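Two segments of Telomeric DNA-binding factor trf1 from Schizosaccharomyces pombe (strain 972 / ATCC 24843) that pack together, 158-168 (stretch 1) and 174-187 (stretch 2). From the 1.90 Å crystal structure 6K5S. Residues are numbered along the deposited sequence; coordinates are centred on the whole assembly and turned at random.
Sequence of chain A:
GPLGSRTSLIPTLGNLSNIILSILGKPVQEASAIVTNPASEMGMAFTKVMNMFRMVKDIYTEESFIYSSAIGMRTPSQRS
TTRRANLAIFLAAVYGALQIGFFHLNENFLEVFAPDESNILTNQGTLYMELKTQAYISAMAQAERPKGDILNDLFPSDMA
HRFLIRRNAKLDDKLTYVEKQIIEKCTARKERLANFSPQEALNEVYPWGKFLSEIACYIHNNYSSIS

Stretch 1 (158-168) DMAHRFLIRRN
Stretch 2 (174-187) KLTYVEKQIIEKCT

A side chain with an aliphatic stem and a charged end can serve an apolar contact and a polar one at once, and Glu179 does so where two segments of the telomeric factor trf1 pack together. The apolar centre is built around Phe163, whose CA-to-CB bond points toward the partner (chi1 -79°, chi2 -39°). At the ring edge, Phe163 CZ meets Ile182 CG2 at 4.0 Å and Phe163 CE2 meets Ile183 CG1 at 3.8 Å; both isoleucines are m,t. One helical turn toward the start of the first helix, Met159 (m,t,p) also points toward the second, placing Met159 SD 3.8 Å from Cys186 CB and Met159 CE 4.0 Å from Ile182 CG2. The CA-to-CB bond of Ala160 points sideways, and Ala160 CB sits 3.6 Å from Ile183 CD1 and 3.7 Å from Leu175 CD2. Leu164 (m,t) starts sideways but its end comes nearer, Leu164 CG lying 3.6 Å from Leu175 CD1; the Leu175 side chain has chi1 -110° and chi2 56°.

The frame holding this centre is a pair of helices, the second beginning at Tyr177, that run at 149° between their N-to-C directions, close to antiparallel, with axes approaching to 10.3 Å. In register, Met159 CA lies 6.7 Å from Ile183 CA. Phe163 CA is 7.2 Å from Glu179 CA. Leu164 CA is 7.1 Å from Leu175 CA, in the extended lead-in to the second helix (phi/psi -77/147).

Glu179 (m,t, chi3 near 0°) joins the centre to the polar edge. Glu179 CG lies over one face of the Phe163 ring, 3.9 Å from the centroid and 21° off the normal, a CH-pi contact, while the carboxylate reaches Arg167. Arg167, at phi/psi -122/24, extends its side chain (p,t,t, chi4 82°) to make a two-pronged salt bridge: Arg167 NE donates to Glu179 OE2 at 3.0 Å and Arg167 NH2 to Glu179 OE1 at 2.9 Å, both nearly linear. Arg167 NH2 also donates to Lys174 O at 2.9 Å, tying the backbone before the second helix to the salt bridge.

Within its own stretch Glu179 is bonded twice: Glu179 OE1 accepts from Thr176 N at 2.9 Å, and Glu179 N donates to Thr176 OG1 (chi1 76°) at 3.1 Å, the N-cap bond. Thr176 CG2 lies over one face of the Arg167 guanidinium. Finally, a water donates to Phe163 O at 2.6 Å and Glu179 OE2 at 2.7 Å and accepts from Arg166 NH1 at 2.8 Å, linking a backbone carbonyl, a carboxylate and a guanidinium. Both carboxylate oxygens of Glu179 are thus bonded, OE1 to Arg167 NH2 and Thr176 N, OE2 to Arg167 NE and the water.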

ATOM      1  N   ASP A 158     -19.642 -35.371  -6.430  1.00 32.12           N
ATOM      2  CA  ASP A 158     -20.424 -34.663  -5.421  1.00 34.29           C
ATOM      3  C   ASP A 158     -20.700 -33.202  -5.789  1.00 32.63           C
ATOM      4  O   ASP A 158     -20.897 -32.369  -4.892  1.00 29.35           O
ATOM      5  CB  ASP A 158     -19.723 -34.750  -4.059  1.00 29.06           C
ATOM      6  CG  ASP A 158     -18.399 -33.979  -4.017  1.00 38.06           C
ATOM      7  OD1 ASP A 158     -17.922 -33.538  -5.079  1.00 38.40           O
ATOM      8  OD2 ASP A 158     -17.830 -33.801  -2.913  1.00 39.81           O
ATOM      9  N   MET A 159     -20.712 -32.859  -7.082  1.00 32.49           N
ATOM     10  CA  MET A 159     -20.876 -31.455  -7.458  1.00 28.08           C
ATOM     11  C   MET A 159     -22.208 -30.912  -6.950  1.00 29.80           C
ATOM     12  O   MET A 159     -22.293 -29.749  -6.535  1.00 22.35           O
ATOM     13  CB  MET A 159     -20.768 -31.285  -8.976  1.00 27.93           C
ATOM     14  CG  MET A 159     -19.345 -31.033  -9.510  1.00 28.73           C
ATOM     15  SD  MET A 159     -19.270 -30.374 -11.205  1.00 22.22           S
ATOM     16  CE  MET A 159     -19.923 -28.764 -10.887  1.00 23.40           C
ATOM     17  N   ALA A 160     -23.251 -31.749  -6.951  1.00 24.19           N
ATOM     18  CA  ALA A 160     -24.571 -31.305  -6.513  1.00 28.72           C
ATOM     19  C   ALA A 160     -24.603 -31.063  -5.013  1.00 28.10           C
ATOM     20  O   ALA A 160     -25.148 -30.055  -4.549  1.00 27.39           O
ATOM     21  CB  ALA A 160     -25.630 -32.336  -6.901  1.00 32.12           C
ATOM     22  N   HIS A 161     -24.045 -31.990  -4.230  1.00 27.91           N
ATOM     23  CA  HIS A 161     -23.959 -31.759  -2.793  1.00 28.62           C
ATOM     24  C   HIS A 161     -23.102 -30.543  -2.483  1.00 30.97           C
ATOM     25  O   HIS A 161     -23.374 -29.821  -1.517  1.00 27.90           O
ATOM     26  CB  HIS A 161     -23.399 -32.986  -2.082  1.00 31.68           C
ATOM     27  CG  HIS A 161     -23.362 -32.841  -0.593  1.00 37.14           C
ATOM     28  ND1 HIS A 161     -22.260 -33.179   0.163  1.00 37.81           N
ATOM     29  CD2 HIS A 161     -24.290 -32.379   0.278  1.00 38.29           C
ATOM     30  CE1 HIS A 161     -22.513 -32.936   1.437  1.00 40.88           C
ATOM     31  NE2 HIS A 161     -23.738 -32.451   1.533  1.00 44.77           N
ATOM     32  N   ARG A 162     -22.073 -30.291  -3.293  1.00 25.65           N
ATOM     33  CA  ARG A 162     -21.268 -29.096  -3.082  1.00 28.44           C
ATOM     34  C   ARG A 162     -22.086 -27.831  -3.311  1.00 26.55           C
ATOM     35  O   ARG A 162     -21.965 -26.866  -2.547  1.00 25.55           O
ATOM     36  CB  ARG A 162     -20.036 -29.124  -3.984  1.00 27.90           C
ATOM     37  CG  ARG A 162     -18.884 -29.894  -3.393  1.00 31.49           C
ATOM     38  CD  ARG A 162     -17.578 -29.493  -4.044  1.00 35.10           C
ATOM     39  NE  ARG A 162     -16.823 -30.658  -4.492  1.00 38.56           N
ATOM     40  CZ  ARG A 162     -15.712 -31.085  -3.906  1.00 35.56           C
ATOM     41  NH1 ARG A 162     -15.244 -30.433  -2.848  1.00 38.66           N
ATOM     42  NH2 ARG A 162     -15.074 -32.154  -4.374  1.00 32.78           N
ATOM     43  N   PHE A 163     -22.930 -27.816  -4.352  1.00 24.85           N
ATOM     44  CA  PHE A 163     -23.756 -26.634  -4.605  1.00 24.62           C
ATOM     45  C   PHE A 163     -24.730 -26.385  -3.460  1.00 26.58           C
ATOM     46  O   PHE A 163     -24.966 -25.234  -3.074  1.00 24.87           O
ATOM     47  CB  PHE A 163     -24.540 -26.779  -5.909  1.00 24.39           C
ATOM     48  CG  PHE A 163     -23.740 -26.514  -7.144  1.00 22.94           C
ATOM     49  CD1 PHE A 163     -22.810 -25.491  -7.184  1.00 26.07           C
ATOM     50  CD2 PHE A 163     -23.920 -27.295  -8.272  1.00 23.47           C
ATOM     51  CE1 PHE A 163     -22.071 -25.248  -8.321  1.00 23.17           C
ATOM     52  CE2 PHE A 163     -23.195 -27.055  -9.424  1.00 25.70           C
ATOM     53  CZ  PHE A 163     -22.264 -26.030  -9.452  1.00 25.20           C
ATOM     54  N   LEU A 164     -25.338 -27.449  -2.931  1.00 26.32           N
ATOM     55  CA  LEU A 164     -26.279 -27.287  -1.826  1.00 27.87           C
ATOM     56  C   LEU A 164     -25.558 -26.791  -0.579  1.00 27.31           C
ATOM     57  O   LEU A 164     -25.986 -25.819   0.060  1.00 29.33           O
ATOM     58  CB  LEU A 164     -27.008 -28.613  -1.557  1.00 25.24           C
ATOM     59  CG  LEU A 164     -27.979 -29.045  -2.666  1.00 28.86           C
ATOM     60  CD1 LEU A 164     -28.511 -30.472  -2.504  1.00 25.86           C
ATOM     61  CD2 LEU A 164     -29.143 -28.087  -2.757  1.00 27.87           C
ATOM     62  N   ILE A 165     -24.441 -27.431  -0.242  1.00 25.25           N
ATOM     63  CA  ILE A 165     -23.646 -27.030   0.915  1.00 29.30           C
ATOM     64  C   ILE A 165     -23.275 -25.554   0.842  1.00 28.47           C
ATOM     65  O   ILE A 165     -23.382 -24.823   1.837  1.00 28.32           O
ATOM     66  CB  ILE A 165     -22.397 -27.929   1.030  1.00 29.51           C
ATOM     67  CG1 ILE A 165     -22.799 -29.329   1.502  1.00 31.85           C
ATOM     68  CG2 ILE A 165     -21.366 -27.326   1.962  1.00 31.27           C
ATOM     69  CD1 ILE A 165     -23.956 -29.322   2.464  1.00 34.98           C
ATOM     70  N   ARG A 166     -22.846 -25.082  -0.329  1.00 27.48           N
ATOM     71  CA  ARG A 166     -22.287 -23.736  -0.367  1.00 25.20           C
ATOM     72  C   ARG A 166     -23.338 -22.658  -0.152  1.00 26.58           C
ATOM     73  O   ARG A 166     -22.969 -21.514   0.122  1.00 27.59           O
ATOM     74  CB  ARG A 166     -21.553 -23.476  -1.681  1.00 24.92           C
ATOM     75  CG  ARG A 166     -22.451 -22.956  -2.773  1.00 26.19           C
ATOM     76  CD  ARG A 166     -21.702 -22.496  -4.009  1.00 22.35           C
ATOM     77  NE  ARG A 166     -21.630 -21.041  -4.127  1.00 19.99           N
ATOM     78  CZ  ARG A 166     -22.672 -20.251  -4.379  1.00 19.74           C
ATOM     79  NH1 ARG A 166     -23.887 -20.763  -4.542  1.00 21.58           N
ATOM     80  NH2 ARG A 166     -22.499 -18.946  -4.481  1.00 18.66           N
ATOM     81  N   ARG A 167     -24.629 -22.981  -0.264  1.00 27.59           N
ATOM     82  CA  ARG A 167     -25.666 -21.990  -0.014  1.00 29.43           C
ATOM     83  C   ARG A 167     -26.612 -22.431   1.093  1.00 27.69           C
ATOM     84  O   ARG A 167     -27.759 -21.988   1.129  1.00 27.80           O
ATOM     85  CB  ARG A 167     -26.437 -21.665  -1.295  1.00 23.44           C
ATOM     86  CG  ARG A 167     -27.163 -22.834  -1.953  1.00 26.41           C
ATOM     87  CD  ARG A 167     -27.946 -22.338  -3.173  1.00 24.78           C
ATOM     88  NE  ARG A 167     -28.390 -23.419  -4.048  1.00 25.79           N
ATOM     89  CZ  ARG A 167     -29.478 -24.155  -3.832  1.00 25.67           C
ATOM     90  NH1 ARG A 167     -30.226 -23.923  -2.770  1.00 27.67           N
ATOM     91  NH2 ARG A 167     -29.823 -25.123  -4.674  1.00 28.53           N
ATOM     92  N   ASN A 168     -26.151 -23.315   1.981  1.00 28.13           N
ATOM     93  CA  ASN A 168     -26.867 -23.662   3.207  1.00 31.51           C
ATOM     94  C   ASN A 168     -28.262 -24.223   2.927  1.00 35.16           C
ATOM     95  O   ASN A 168     -29.232 -23.893   3.616  1.00 31.90           O
ATOM     96  CB  ASN A 168     -26.944 -22.450   4.137  1.00 35.07           C
ATOM     97  CG  ASN A 168     -27.241 -22.836   5.568  1.00 39.85           C
ATOM     98  OD1 ASN A 168     -27.116 -24.006   5.949  1.00 39.22           O
ATOM     99  ND2 ASN A 168     -27.657 -21.857   6.369  1.00 38.06           N
ATOM    100  N   LYS A 174     -34.364 -29.350  -5.464  1.00 38.37           N
ATOM    101  CA  LYS A 174     -33.423 -28.714  -4.548  1.00 34.16           C
ATOM    102  C   LYS A 174     -32.431 -27.849  -5.320  1.00 33.56           C
ATOM    103  O   LYS A 174     -32.199 -26.694  -4.958  1.00 33.87           O
ATOM    104  CB  LYS A 174     -32.671 -29.760  -3.719  1.00 31.84           C
ATOM    105  CG  LYS A 174     -33.146 -29.877  -2.277  1.00 35.89           C
ATOM    106  CD  LYS A 174     -33.057 -28.552  -1.552  1.00 33.38           C
ATOM    107  CE  LYS A 174     -33.585 -28.671  -0.129  1.00 39.37           C
ATOM    108  NZ  LYS A 174     -34.875 -29.414  -0.074  1.00 37.50           N
ATOM    109  N   LEU A 175     -31.855 -28.411  -6.382  1.00 30.36           N
ATOM    110  CA  LEU A 175     -30.870 -27.706  -7.192  1.00 32.18           C
ATOM    111  C   LEU A 175     -31.545 -26.701  -8.116  1.00 32.84           C
ATOM    112  O   LEU A 175     -32.661 -26.917  -8.590  1.00 31.71           O
ATOM    113  CB  LEU A 175     -30.056 -28.698  -8.024  1.00 31.15           C
ATOM    114  CG  LEU A 175     -28.590 -28.910  -7.662  1.00 30.09           C
ATOM    115  CD1 LEU A 175     -28.460 -29.315  -6.214  1.00 32.62           C
ATOM    116  CD2 LEU A 175     -28.009 -29.970  -8.562  1.00 32.89           C
ATOM    117  N   THR A 176     -30.860 -25.588  -8.372  1.00 30.38           N
ATOM    118  CA  THR A 176     -31.389 -24.611  -9.311  1.00 30.22           C
ATOM    119  C   THR A 176     -31.159 -25.077 -10.746  1.00 32.16           C
ATOM    120  O   THR A 176     -30.410 -26.020 -11.011  1.00 30.08           O
ATOM    121  CB  THR A 176     -30.755 -23.230  -9.096  1.00 30.49           C
ATOM    122  OG1 THR A 176     -29.424 -23.219  -9.628  1.00 27.29           O
ATOM    123  CG2 THR A 176     -30.714 -22.880  -7.618  1.00 29.33           C
ATOM    124  N   TYR A 177     -31.829 -24.405 -11.687  1.00 31.25           N
ATOM    125  CA  TYR A 177     -31.693 -24.780 -13.089  1.00 34.84           C
ATOM    126  C   TYR A 177     -30.255 -24.596 -13.563  1.00 29.62           C
ATOM    127  O   TYR A 177     -29.679 -25.492 -14.189  1.00 30.19           O
ATOM    128  CB  TYR A 177     -32.666 -23.965 -13.947  1.00 37.55           C
ATOM    129  CG  TYR A 177     -32.518 -24.172 -15.447  1.00 39.16           C
ATOM    130  CD1 TYR A 177     -33.102 -25.267 -16.082  1.00 40.90           C
ATOM    131  CD2 TYR A 177     -31.816 -23.258 -16.231  1.00 39.58           C
ATOM    132  CE1 TYR A 177     -32.980 -25.451 -17.453  1.00 39.65           C
ATOM    133  CE2 TYR A 177     -31.687 -23.435 -17.601  1.00 38.91           C
ATOM    134  CZ  TYR A 177     -32.271 -24.531 -18.204  1.00 39.19           C
ATOM    135  OH  TYR A 177     -32.143 -24.708 -19.563  1.00 47.55           O
ATOM    136  N   VAL A 178     -29.653 -23.445 -13.252  1.00 28.67           N
ATOM    137  CA  VAL A 178     -28.261 -23.194 -13.626  1.00 29.28           C
ATOM    138  C   VAL A 178     -27.350 -24.259 -13.030  1.00 24.83           C
ATOM    139  O   VAL A 178     -26.471 -24.804 -13.709  1.00 24.11           O
ATOM    140  CB  VAL A 178     -27.840 -21.780 -13.187  1.00 27.96           C
ATOM    141  CG1 VAL A 178     -26.332 -21.615 -13.262  1.00 25.77           C
ATOM    142  CG2 VAL A 178     -28.537 -20.734 -14.042  1.00 32.62           C
ATOM    143  N   GLU A 179     -27.561 -24.585 -11.753  1.00 26.69           N
ATOM    144  CA  GLU A 179     -26.721 -25.576 -11.088  1.00 25.64           C
ATOM    145  C   GLU A 179     -26.778 -26.924 -11.804  1.00 28.38           C
ATOM    146  O   GLU A 179     -25.737 -27.542 -12.078  1.00 21.10           O
ATOM    147  CB  GLU A 179     -27.134 -25.707  -9.623  1.00 27.08           C
ATOM    148  CG  GLU A 179     -26.521 -24.634  -8.709  1.00 27.00           C
ATOM    149  CD  GLU A 179     -27.250 -24.492  -7.375  1.00 27.55           C
ATOM    150  OE1 GLU A 179     -28.247 -25.222  -7.142  1.00 24.28           O
ATOM    151  OE2 GLU A 179     -26.828 -23.647  -6.554  1.00 29.08           O
ATOM    152  N   LYS A 180     -27.987 -27.390 -12.139  1.00 27.29           N
ATOM    153  CA  LYS A 180     -28.091 -28.666 -12.841  1.00 27.80           C
ATOM    154  C   LYS A 180     -27.539 -28.579 -14.257  1.00 24.24           C
ATOM    155  O   LYS A 180     -26.973 -29.559 -14.752  1.00 30.49           O
ATOM    156  CB  LYS A 180     -29.541 -29.158 -12.842  1.00 26.17           C
ATOM    157  CG  LYS A 180     -30.147 -29.157 -11.451  1.00 33.14           C
ATOM    158  CD  LYS A 180     -31.549 -29.767 -11.393  1.00 35.95           C
ATOM    159  CE  LYS A 180     -32.612 -28.710 -11.628  1.00 34.13           C
ATOM    160  NZ  LYS A 180     -32.802 -28.498 -13.093  1.00 40.37           N
ATOM    161  N   GLN A 181     -27.655 -27.422 -14.909  1.00 23.76           N
ATOM    162  CA  GLN A 181     -27.016 -27.259 -16.214  1.00 29.44           C
ATOM    163  C   GLN A 181     -25.496 -27.351 -16.105  1.00 27.12           C
ATOM    164  O   GLN A 181     -24.831 -27.940 -16.974  1.00 25.24           O
ATOM    165  CB  GLN A 181     -27.424 -25.927 -16.839  1.00 30.71           C
ATOM    166  CG  GLN A 181     -28.783 -25.951 -17.498  1.00 34.37           C
ATOM    167  CD  GLN A 181     -28.886 -27.058 -18.519  1.00 39.88           C
ATOM    168  OE1 GLN A 181     -28.037 -27.176 -19.405  1.00 41.64           O
ATOM    169  NE2 GLN A 181     -29.921 -27.887 -18.397  1.00 40.20           N
ATOM    170  N   ILE A 182     -24.921 -26.756 -15.053  1.00 26.11           N
ATOM    171  CA  ILE A 182     -23.474 -26.836 -14.864  1.00 25.61           C
ATOM    172  C   ILE A 182     -23.049 -28.280 -14.646  1.00 24.01           C
ATOM    173  O   ILE A 182     -22.097 -28.769 -15.269  1.00 23.96           O
ATOM    174  CB  ILE A 182     -23.025 -25.947 -13.691  1.00 26.78           C
ATOM    175  CG1 ILE A 182     -23.323 -24.482 -13.986  1.00 26.43           C
ATOM    176  CG2 ILE A 182     -21.541 -26.151 -13.431  1.00 23.63           C
ATOM    177  CD1 ILE A 182     -23.188 -23.609 -12.753  1.00 24.78           C
ATOM    178  N   ILE A 183     -23.743 -28.986 -13.752  1.00 23.29           N
ATOM    179  CA  ILE A 183     -23.405 -30.383 -13.521  1.00 25.90           C
ATOM    180  C   ILE A 183     -23.444 -31.161 -14.831  1.00 28.00           C
ATOM    181  O   ILE A 183     -22.536 -31.946 -15.135  1.00 28.25           O
ATOM    182  CB  ILE A 183     -24.338 -30.990 -12.463  1.00 28.60           C
ATOM    183  CG1 ILE A 183     -24.120 -30.286 -11.126  1.00 26.21           C
ATOM    184  CG2 ILE A 183     -24.071 -32.479 -12.310  1.00 28.42           C
ATOM    185  CD1 ILE A 183     -24.946 -30.829 -10.043  1.00 28.09           C
ATOM    186  N   GLU A 184     -24.470 -30.921 -15.649  1.00 25.93           N
ATOM    187  CA  GLU A 184     -24.581 -31.649 -16.909  1.00 29.58           C
ATOM    188  C   GLU A 184     -23.484 -31.239 -17.884  1.00 26.57           C
ATOM    189  O   GLU A 184     -22.878 -32.103 -18.535  1.00 25.48           O
ATOM    190  CB  GLU A 184     -25.965 -31.436 -17.517  1.00 33.15           C
ATOM    191  CG  GLU A 184     -26.237 -32.255 -18.763  1.00 37.00           C
ATOM    192  CD  GLU A 184     -27.722 -32.336 -19.079  1.00 48.26           C
ATOM    193  OE1 GLU A 184     -28.540 -32.089 -18.164  1.00 48.62           O
ATOM    194  OE2 GLU A 184     -28.071 -32.639 -20.240  1.00 49.35           O
ATOM    195  N   LYS A 185     -23.195 -29.933 -17.979  1.00 25.43           N
ATOM    196  CA  LYS A 185     -22.110 -29.469 -18.842  1.00 23.81           C
ATOM    197  C   LYS A 185     -20.768 -30.014 -18.381  1.00 25.34           C
ATOM    198  O   LYS A 185     -19.917 -30.382 -19.206  1.00 23.85           O
ATOM    199  CB  LYS A 185     -22.066 -27.941 -18.872  1.00 25.64           C
ATOM    200  CG  LYS A 185     -23.152 -27.294 -19.729  1.00 33.23           C
ATOM    201  CD  LYS A 185     -23.216 -25.778 -19.544  1.00 29.03           C
ATOM    202  CE  LYS A 185     -21.997 -25.077 -20.134  1.00 36.50           C
ATOM    203  NZ  LYS A 185     -22.078 -23.581 -19.986  1.00 33.18           N
ATOM    204  N   CYS A 186     -20.557 -30.060 -17.068  1.00 23.73           N
ATOM    205  CA  CYS A 186     -19.299 -30.557 -16.531  1.00 24.31           C
ATOM    206  C   CYS A 186     -19.132 -32.051 -16.790  1.00 23.89           C
ATOM    207  O   CYS A 186     -18.040 -32.495 -17.160  1.00 19.15           O
ATOM    208  CB  CYS A 186     -19.223 -30.244 -15.041  1.00 21.04           C
ATOM    209  SG  CYS A 186     -18.664 -28.569 -14.722  1.00 22.54           S
ATOM    210  N   THR A 187     -20.202 -32.834 -16.596  1.00 23.44           N
ATOM    211  CA  THR A 187     -20.161 -34.268 -16.888  1.00 24.49           C
ATOM    212  C   THR A 187     -19.750 -34.522 -18.332  1.00 24.71           C
ATOM    213  O   THR A 187     -18.894 -35.371 -18.606  1.00 24.28           O
ATOM    214  CB  THR A 187     -21.530 -34.904 -16.618  1.00 23.94           C
ATOM    215  OG1 THR A 187     -21.995 -34.516 -15.320  1.00 30.05           O
ATOM    216  CG2 THR A 187     -21.460 -36.422 -16.704  1.00 28.87           C
TER
HETATM  217  O   HOH W   1     -24.701 -23.402  -4.857  1.00 24.81           O